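Local coordinates for protein RNA 2',3'-cyclic phosphodiesterase (Deinococcus radiodurans, PDB 5H7E) that belongs to the LigT-like phosphoesterases of the 2H clan, a clan named for its pair of histidine motifs, and has a two-lobed alpha/beta fold, at residues Y6-I18 against Q147-L161. Sequence-based numbering, arbitrary orientation.
Sequences YRLFYALRVPADI and QSWTAPGLTLYRSIL. With SO4 (sulfate ion), chain E.
F9 and Y157, like A11 and T155, form antiparallel hydrogen-bonded pairs, and the strands 6-13 and 153-160 run at 144° to each other. They are neighbours in the antiparallel sheet of the 2H phosphoesterase fold. Y157 N to F9 O, at 2.8 Å, is nearly straight. On one face, Y157 CB sits over the F9 ring, 3.6 Å from its centroid. The two ring planes are 18° apart but offset, with little overlap, and F9 also meets the rings of H42 and Y168. F9 reaches this place with CG between its backbone N and carbonyl carbon (chi1 58°). On the other face, L156 CD1 stands over the centre of the Y10 ring. Y10 itself packs against helix 56-67, where its OH hydrogen-bonds to L59 O. At the strand end, the extended R158 lays its guanidinium flat on Y6, centres 4.0 Å apart. A water in the plane of that guanidinium accepts from R158 NE and from the backbone N of R7, and donates to S159 O. Beyond A11 the strands part. Another water links R13 N, G153 O and T155 OG1. P15 CD then packs over the five-membered ring of W149, 3.4 Å from its centroid, and I18 CG1 touches W149 CE3. A sulfate, probably from the crystallisation liquor, is held by R13 and A16 N. A water in the W149 ring plane accepts from NE1 at 3.0 Å and donates to R13 O.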
loop_
_atom_site.group_PDB
_atom_site.type_symbol
_atom_site.label_atom_id
_atom_site.label_comp_id
_atom_site.label_asym_id
_atom_site.label_seq_id
_atom_site.Cartn_x
_atom_site.Cartn_y
_atom_site.Cartn_z
ATOM N N TYR A 6 9.669 -8.618 -12.681
ATOM C CA TYR A 6 8.425 -7.929 -12.383
ATOM C C TYR A 6 8.616 -6.962 -11.223
ATOM O O TYR A 6 9.319 -7.267 -10.265
ATOM C CB TYR A 6 7.330 -8.920 -11.970
ATOM C CG TYR A 6 6.888 -9.903 -13.037
ATOM C CD1 TYR A 6 7.074 -9.646 -14.378
ATOM C CD2 TYR A 6 6.257 -11.092 -12.677
ATOM C CE1 TYR A 6 6.645 -10.538 -15.330
ATOM C CE2 TYR A 6 5.813 -11.993 -13.642
ATOM C CZ TYR A 6 6.007 -11.708 -14.953
ATOM O OH TYR A 6 5.582 -12.610 -15.912
ATOM N N ARG A 7 7.868 -5.846 -11.240
ATOM C CA ARG A 7 7.749 -4.965 -10.075
ATOM C C ARG A 7 6.482 -5.364 -9.360
ATOM O O ARG A 7 5.386 -5.243 -9.935
ATOM C CB ARG A 7 7.654 -3.479 -10.439
ATOM C CG ARG A 7 8.788 -2.954 -11.271
ATOM C CD ARG A 7 8.615 -1.457 -11.547
ATOM N NE ARG A 7 9.763 -0.952 -12.284
ATOM C CZ ARG A 7 10.126 0.324 -12.298
ATOM N NH1 ARG A 7 9.417 1.216 -11.608
ATOM N NH2 ARG A 7 11.195 0.708 -12.990
ATOM N N LEU A 8 6.631 -5.879 -8.130
ATOM C CA LEU A 8 5.480 -6.413 -7.431
ATOM C C LEU A 8 5.345 -5.693 -6.104
ATOM O O LEU A 8 6.300 -5.115 -5.585
ATOM C CB LEU A 8 5.591 -7.904 -7.128
ATOM C CG LEU A 8 5.818 -8.772 -8.374
ATOM C CD1 LEU A 8 5.964 -10.243 -7.930
ATOM C CD2 LEU A 8 4.664 -8.660 -9.371
ATOM N N PHE A 9 4.131 -5.716 -5.547
ATOM C CA PHE A 9 4.007 -5.230 -4.177
ATOM C C PHE A 9 2.803 -5.885 -3.534
ATOM O O PHE A 9 1.874 -6.293 -4.217
ATOM C CB PHE A 9 3.917 -3.679 -4.082
ATOM C CG PHE A 9 2.769 -3.070 -4.844
ATOM C CD1 PHE A 9 2.878 -2.817 -6.217
ATOM C CD2 PHE A 9 1.614 -2.688 -4.157
ATOM C CE1 PHE A 9 1.831 -2.215 -6.916
ATOM C CE2 PHE A 9 0.566 -2.083 -4.843
ATOM C CZ PHE A 9 0.653 -1.833 -6.206
ATOM N N TYR A 10 2.892 -6.082 -2.216
ATOM C CA TYR A 10 1.769 -6.585 -1.432
ATOM C C TYR A 10 1.057 -5.397 -0.822
ATOM O O TYR A 10 1.725 -4.487 -0.324
ATOM C CB TYR A 10 2.258 -7.451 -0.302
ATOM C CG TYR A 10 2.797 -8.840 -0.659
ATOM C CD1 TYR A 10 1.966 -9.934 -0.725
ATOM C CD2 TYR A 10 4.152 -9.011 -0.834
ATOM C CE1 TYR A 10 2.498 -11.255 -0.967
ATOM C CE2 TYR A 10 4.683 -10.264 -1.083
ATOM C CZ TYR A 10 3.863 -11.361 -1.104
ATOM O OH TYR A 10 4.482 -12.590 -1.315
ATOM N N ALA A 11 -0.263 -5.374 -0.947
ATOM C CA ALA A 11 -0.970 -4.206 -0.406
ATOM C C ALA A 11 -2.371 -4.634 -0.017
ATOM O O ALA A 11 -2.900 -5.638 -0.499
ATOM C CB ALA A 11 -1.042 -3.085 -1.446
ATOM N N LEU A 12 -3.022 -3.792 0.791
ATOM C CA LEU A 12 -4.482 -3.859 0.959
ATOM C C LEU A 12 -5.161 -2.910 -0.026
ATOM O O LEU A 12 -4.776 -1.737 -0.149
ATOM C CB LEU A 12 -4.900 -3.451 2.386
ATOM C CG LEU A 12 -4.139 -4.150 3.515
ATOM C CD1 LEU A 12 -4.731 -3.626 4.878
ATOM C CD2 LEU A 12 -4.395 -5.647 3.430
ATOM N N ARG A 13 -6.157 -3.429 -0.736
ATOM C CA ARG A 13 -7.034 -2.623 -1.558
ATOM C C ARG A 13 -7.857 -1.708 -0.663
ATOM O O ARG A 13 -8.087 -2.006 0.507
ATOM C CB ARG A 13 -7.945 -3.565 -2.334
ATOM C CG ARG A 13 -8.963 -2.925 -3.100
ATOM C CD ARG A 13 -10.000 -3.966 -3.586
ATOM N NE ARG A 13 -11.005 -3.185 -4.259
ATOM C CZ ARG A 13 -12.165 -2.827 -3.736
ATOM N NH1 ARG A 13 -12.543 -3.258 -2.535
ATOM N NH2 ARG A 13 -12.975 -2.079 -4.462
ATOM N N VAL A 14 -8.265 -0.568 -1.210
ATOM C CA VAL A 14 -9.068 0.406 -0.468
ATOM C C VAL A 14 -10.425 0.472 -1.153
ATOM O O VAL A 14 -10.479 0.730 -2.376
ATOM C CB VAL A 14 -8.386 1.779 -0.476
ATOM C CG1 VAL A 14 -9.210 2.782 0.316
ATOM C CG2 VAL A 14 -7.011 1.629 0.206
ATOM N N PRO A 15 -11.537 0.233 -0.456
ATOM C CA PRO A 15 -12.835 0.145 -1.107
ATOM C C PRO A 15 -13.447 1.516 -1.374
ATOM O O PRO A 15 -12.970 2.547 -0.905
ATOM C CB PRO A 15 -13.700 -0.642 -0.107
ATOM C CG PRO A 15 -13.040 -0.271 1.272
ATOM C CD PRO A 15 -11.562 -0.143 0.975
ATOM N N ALA A 16 -14.509 1.451 -2.140
ATOM C CA ALA A 16 -15.136 2.666 -2.671
ATOM C C ALA A 16 -15.578 3.609 -1.572
ATOM O O ALA A 16 -15.559 4.834 -1.747
ATOM C CB ALA A 16 -16.340 2.296 -3.512
ATOM N N ASP A 17 -16.053 3.063 -0.447
ATOM C CA ASP A 17 -16.537 3.982 0.578
ATOM C C ASP A 17 -15.429 4.712 1.276
ATOM O O ASP A 17 -15.717 5.655 2.046
ATOM C CB ASP A 17 -17.350 3.233 1.663
ATOM C CG ASP A 17 -18.635 2.656 1.129
ATOM O OD1 ASP A 17 -19.108 3.009 0.023
ATOM O OD2 ASP A 17 -19.266 1.805 1.826
ATOM N N ILE A 18 -14.185 4.313 1.028
ATOM C CA ILE A 18 -13.020 4.997 1.588
ATOM C C ILE A 18 -12.337 5.854 0.535
ATOM O O ILE A 18 -11.921 6.972 0.827
ATOM C CB ILE A 18 -12.035 3.965 2.190
ATOM C CG1 ILE A 18 -12.708 3.107 3.272
ATOM C CG2 ILE A 18 -10.773 4.672 2.727
ATOM C CD1 ILE A 18 -13.134 3.922 4.540
ATOM N N GLN A 147 -13.425 7.317 9.093
ATOM C CA GLN A 147 -13.971 6.162 8.410
ATOM C C GLN A 147 -13.076 4.942 8.610
ATOM O O GLN A 147 -11.895 5.046 8.948
ATOM C CB GLN A 147 -14.093 6.420 6.926
ATOM C CG GLN A 147 -15.045 7.593 6.549
ATOM C CD GLN A 147 -14.334 8.964 6.476
ATOM O OE1 GLN A 147 -13.263 9.150 7.007
ATOM N NE2 GLN A 147 -14.959 9.910 5.807
ATOM N N SER A 148 -13.699 3.785 8.458
ATOM C CA SER A 148 -12.951 2.540 8.580
ATOM C C SER A 148 -13.545 1.540 7.607
ATOM O O SER A 148 -14.669 1.722 7.097
ATOM C CB SER A 148 -13.028 1.983 10.000
ATOM O OG SER A 148 -14.367 1.725 10.342
ATOM N N TRP A 149 -12.797 0.442 7.368
ATOM C CA TRP A 149 -13.365 -0.630 6.552
ATOM C C TRP A 149 -12.793 -1.959 7.001
ATOM O O TRP A 149 -11.763 -2.009 7.660
ATOM C CB TRP A 149 -13.080 -0.484 5.053
ATOM C CG TRP A 149 -11.673 -0.820 4.589
ATOM C CD1 TRP A 149 -11.332 -1.962 3.899
ATOM C CD2 TRP A 149 -10.499 0.012 4.597
ATOM N NE1 TRP A 149 -10.018 -1.907 3.543
ATOM C CE2 TRP A 149 -9.485 -0.719 3.937
ATOM C CE3 TRP A 149 -10.186 1.303 5.103
ATOM C CZ2 TRP A 149 -8.182 -0.212 3.767
ATOM C CZ3 TRP A 149 -8.888 1.795 4.924
ATOM C CH2 TRP A 149 -7.909 1.037 4.230
ATOM N N THR A 150 -13.420 -3.033 6.550
ATOM C CA THR A 150 -12.944 -4.390 6.837
ATOM C C THR A 150 -12.292 -4.958 5.596
ATOM O O THR A 150 -12.932 -5.051 4.534
ATOM C CB THR A 150 -14.103 -5.278 7.284
ATOM O OG1 THR A 150 -14.630 -4.769 8.504
ATOM C CG2 THR A 150 -13.591 -6.694 7.567
ATOM N N ALA A 151 -10.994 -5.244 5.702
ATOM C CA ALA A 151 -10.218 -5.760 4.574
ATOM C C ALA A 151 -10.298 -7.269 4.531
ATOM O O ALA A 151 -9.812 -7.918 5.461
ATOM C CB ALA A 151 -8.784 -5.322 4.712
ATOM N N PRO A 152 -10.875 -7.877 3.487
ATOM C CA PRO A 152 -11.029 -9.335 3.474
ATOM C C PRO A 152 -9.779 -10.092 3.078
ATOM O O PRO A 152 -9.758 -11.311 3.300
ATOM C CB PRO A 152 -12.166 -9.556 2.472
ATOM C CG PRO A 152 -12.136 -8.414 1.595
ATOM C CD PRO A 152 -11.584 -7.229 2.371
ATOM N N GLY A 153 -8.765 -9.434 2.516
ATOM C CA GLY A 153 -7.616 -10.199 2.069
ATOM C C GLY A 153 -6.463 -9.263 1.785
ATOM O O GLY A 153 -6.576 -8.046 1.901
ATOM N N LEU A 154 -5.345 -9.881 1.424
ATOM C CA LEU A 154 -4.106 -9.202 1.078
ATOM C C LEU A 154 -3.936 -9.414 -0.411
ATOM O O LEU A 154 -4.280 -10.491 -0.906
ATOM C CB LEU A 154 -2.940 -9.847 1.841
ATOM C CG LEU A 154 -1.534 -9.268 1.518
ATOM C CD1 LEU A 154 -1.436 -7.836 1.889
ATOM C CD2 LEU A 154 -0.432 -10.081 2.185
ATOM N N THR A 155 -3.468 -8.401 -1.127
ATOM C CA THR A 155 -3.358 -8.552 -2.577
ATOM C C THR A 155 -1.894 -8.456 -2.993
ATOM O O THR A 155 -1.153 -7.597 -2.513
ATOM C CB THR A 155 -4.171 -7.494 -3.277
ATOM O OG1 THR A 155 -5.570 -7.647 -2.925
ATOM C CG2 THR A 155 -3.975 -7.583 -4.839
ATOM N N LEU A 156 -1.493 -9.323 -3.947
ATOM C CA LEU A 156 -0.196 -9.173 -4.594
ATOM C C LEU A 156 -0.421 -8.518 -5.955
ATOM O O LEU A 156 -1.134 -9.067 -6.788
ATOM C CB LEU A 156 0.498 -10.533 -4.722
ATOM C CG LEU A 156 1.826 -10.556 -5.503
ATOM C CD1 LEU A 156 2.904 -9.822 -4.721
ATOM C CD2 LEU A 156 2.329 -12.032 -5.788
ATOM N N TYR A 157 0.125 -7.321 -6.143
ATOM C CA TYR A 157 -0.026 -6.530 -7.365
ATOM C C TYR A 157 1.245 -6.577 -8.182
ATOM O O TYR A 157 2.357 -6.682 -7.642
ATOM C CB TYR A 157 -0.275 -5.055 -7.001
ATOM C CG TYR A 157 -1.605 -4.754 -6.383
ATOM C CD1 TYR A 157 -2.725 -4.573 -7.201
ATOM C CD2 TYR A 157 -1.746 -4.648 -5.007
ATOM C CE1 TYR A 157 -3.958 -4.248 -6.627
ATOM C CE2 TYR A 157 -2.982 -4.353 -4.427
ATOM C CZ TYR A 157 -4.066 -4.150 -5.254
ATOM O OH TYR A 157 -5.278 -3.862 -4.661
ATOM N N ARG A 158 1.090 -6.414 -9.494
ATOM C CA ARG A 158 2.212 -6.094 -10.358
ATOM C C ARG A 158 2.030 -4.667 -10.853
ATOM O O ARG A 158 0.930 -4.281 -11.242
ATOM C CB ARG A 158 2.277 -7.033 -11.520
ATOM C CG ARG A 158 3.406 -6.734 -12.472
ATOM C CD ARG A 158 3.429 -7.740 -13.564
ATOM N NE ARG A 158 4.366 -7.313 -14.589
ATOM C CZ ARG A 158 4.456 -7.886 -15.786
ATOM N NH1 ARG A 158 3.692 -8.932 -16.077
ATOM N NH2 ARG A 158 5.330 -7.424 -16.665
ATOM N N SER A 159 3.116 -3.909 -10.883
ATOM C CA SER A 159 3.106 -2.555 -11.413
ATOM C C SER A 159 3.671 -2.514 -12.826
ATOM O O SER A 159 4.739 -3.063 -13.100
ATOM C CB SER A 159 3.890 -1.628 -10.477
ATOM O OG SER A 159 3.977 -0.328 -11.042
ATOM N N ILE A 160 2.945 -1.866 -13.732
ATOM C CA ILE A 160 3.397 -1.710 -15.110
ATOM C C ILE A 160 3.389 -0.228 -15.443
ATOM O O ILE A 160 2.448 0.485 -15.082
ATOM C CB ILE A 160 2.538 -2.533 -16.080
ATOM C CG1 ILE A 160 2.878 -4.022 -15.898
ATOM C CG2 ILE A 160 2.801 -2.085 -17.549
ATOM C CD1 ILE A 160 1.775 -4.981 -16.268
ATOM N N LEU A 161 4.468 0.250 -16.057
ATOM C CA LEU A 161 4.636 1.686 -16.242
ATOM C C LEU A 161 3.928 2.140 -17.517
ATOM O O LEU A 161 4.013 1.485 -18.556
ATOM C CB LEU A 161 6.124 2.051 -16.299
ATOM C CG LEU A 161 6.966 1.940 -15.002
ATOM C CD1 LEU A 161 8.190 2.858 -15.083
ATOM C CD2 LEU A 161 6.188 2.178 -13.678
HETATM S S SO4 E . -15.848 -1.981 -3.108
HETATM O O1 SO4 E . -15.221 -3.052 -2.312
HETATM O O2 SO4 E . -14.911 -0.948 -3.484
HETATM O O3 SO4 E . -16.305 -2.573 -4.361
HETATM O O4 SO4 E . -17.007 -1.425 -2.408
HETATM O O HOH W 1 6.282 -5.154 -13.638
HETATM O O HOH W 2 -9.341 -4.076 1.547
HETATM O O HOH W 3 -6.433 -6.378 -0.552
#